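C alpha-dehydrogenase (Sphingobium sp. SYK-6, PDB 4YAC) binds NADH and acts as a C alpha-dehydrogenase of the short-chain dehydrogenase/reductase family, in the lignin beta-aryl ether cleavage pathway. Local coordinates at residues A[71-76]-A[125-129]. Residues are numbered along the deposited sequence; the frame is centred on the assembly and turned at random.
Sequences YAAAVD and TVMPR
Val75 of helix 68-81 packs against Thr125, Val126 and Arg129 of helix 105-133. The two helices pack against the parallel sheet of the Rossmann fold of short-chain dehydrogenases, over strands 8-12 and 87-90. The axes of the two short segments come within 10.9 Å, with an angle of 50° between their directions.

The apolar part centres on the two methyls of Val75. Val75 CG2 lies 3.7 Å from Thr125 CG2 and 3.8 Å from Val126 CG2. On the sheet, Phe10 touches Val75 and Leu88 touches Val126. The Thr125 methyl also reaches the backbone of Ala72, 3.8 Å from its CA. Thr125 OG1 sits beside the backbone N (chi1 -62°), which leaves the methyl facing Ala72 and Val75, and the hydroxyl bonds to the carbonyl O of Asn121 in its own helix. Tyr71 meets Thr125 loosely, and its ring packs on Leu65, a residue of the NADH site, and on strand residues Leu88 and Asn90.

The polar part is a salt bridge at the outer side of the helix pair. The Arg129 chain, extended from CG to NE, spans the gap. Its NE makes a weak bond to the carbonyl O of Thr125. NH1 also forms a salt bridge with Glu79. Val75 CG1 lies over one face of the Arg129 guanidinium, 3.4 Å from Arg129 NH1 and offset toward the rim. Asp76 approaches at the edge, with its carboxylate turned 52° from the guanidinium plane. Both end nitrogens grip one oxygen: OD1 of Asp76 is 2.8 Å from NH1 and 3.1 Å from NH2 of Arg129.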
# COMPACT_ATOMS: atom_id res chain seq x y z
N TYR A 71 -9.89 2.53 21.84
CA TYR A 71 -10.56 3.12 20.69
C TYR A 71 -12.06 2.87 20.80
O TYR A 71 -12.87 3.79 20.63
CB TYR A 71 -10.01 2.54 19.38
CG TYR A 71 -10.08 3.49 18.20
CD1 TYR A 71 -11.22 4.26 17.97
CD2 TYR A 71 -9.01 3.64 17.33
CE1 TYR A 71 -11.28 5.13 16.90
CE2 TYR A 71 -9.07 4.51 16.26
CZ TYR A 71 -10.21 5.26 16.05
OH TYR A 71 -10.27 6.13 14.98
N ALA A 72 -12.43 1.64 21.13
CA ALA A 72 -13.84 1.29 21.28
C ALA A 72 -14.47 2.12 22.39
O ALA A 72 -15.61 2.58 22.27
CB ALA A 72 -13.99 -0.17 21.57
N ALA A 73 -13.73 2.31 23.48
CA ALA A 73 -14.22 3.10 24.60
C ALA A 73 -14.41 4.56 24.20
O ALA A 73 -15.37 5.20 24.62
CB ALA A 73 -13.26 2.99 25.78
N ALA A 74 -13.49 5.07 23.38
CA ALA A 74 -13.54 6.46 22.95
C ALA A 74 -14.73 6.71 22.03
O ALA A 74 -15.35 7.77 22.08
CB ALA A 74 -12.24 6.84 22.25
N VAL A 75 -15.04 5.74 21.18
CA VAL A 75 -16.19 5.87 20.30
C VAL A 75 -17.48 5.74 21.12
O VAL A 75 -18.46 6.44 20.85
CB VAL A 75 -16.15 4.84 19.16
CG1 VAL A 75 -17.44 4.87 18.36
CG2 VAL A 75 -14.97 5.12 18.25
N ASP A 76 -17.49 4.85 22.11
CA ASP A 76 -18.62 4.78 23.04
C ASP A 76 -18.88 6.15 23.65
O ASP A 76 -20.02 6.61 23.72
CB ASP A 76 -18.35 3.78 24.16
CG ASP A 76 -18.53 2.34 23.74
OD1 ASP A 76 -18.78 2.07 22.55
OD2 ASP A 76 -18.42 1.49 24.63
N THR A 125 -13.70 -0.17 14.17
CA THR A 125 -14.47 0.18 15.37
C THR A 125 -15.77 0.88 14.99
O THR A 125 -16.82 0.61 15.57
CB THR A 125 -13.66 1.09 16.33
OG1 THR A 125 -12.49 0.39 16.78
CG2 THR A 125 -14.49 1.47 17.55
N VAL A 126 -15.69 1.76 13.99
CA VAL A 126 -16.81 2.64 13.65
C VAL A 126 -17.68 2.12 12.50
O VAL A 126 -18.91 2.21 12.57
CB VAL A 126 -16.29 4.05 13.29
CG1 VAL A 126 -17.40 4.94 12.73
CG2 VAL A 126 -15.66 4.71 14.51
N MET A 127 -17.06 1.60 11.45
CA MET A 127 -17.81 1.26 10.24
C MET A 127 -18.88 0.19 10.49
O MET A 127 -19.99 0.29 9.94
CB MET A 127 -16.83 0.84 9.14
CG MET A 127 -17.44 0.24 7.90
SD MET A 127 -17.38 -1.56 7.95
CE MET A 127 -15.61 -1.89 7.95
N PRO A 128 -18.59 -0.83 11.31
CA PRO A 128 -19.66 -1.79 11.63
C PRO A 128 -20.83 -1.18 12.40
O PRO A 128 -21.96 -1.66 12.28
CB PRO A 128 -18.94 -2.84 12.48
CG PRO A 128 -17.52 -2.78 12.02
CD PRO A 128 -17.27 -1.32 11.76
N ARG A 129 -20.58 -0.13 13.18
CA ARG A 129 -21.64 0.57 13.88
C ARG A 129 -22.50 1.36 12.90
O ARG A 129 -23.72 1.42 13.03
CB ARG A 129 -21.07 1.49 14.95
CG ARG A 129 -20.15 0.81 15.95
CD ARG A 129 -19.73 1.76 17.05
NE ARG A 129 -18.72 1.19 17.94
CZ ARG A 129 -18.57 1.51 19.22
NH1 ARG A 129 -19.37 2.41 19.79
NH2 ARG A 129 -17.62 0.93 19.94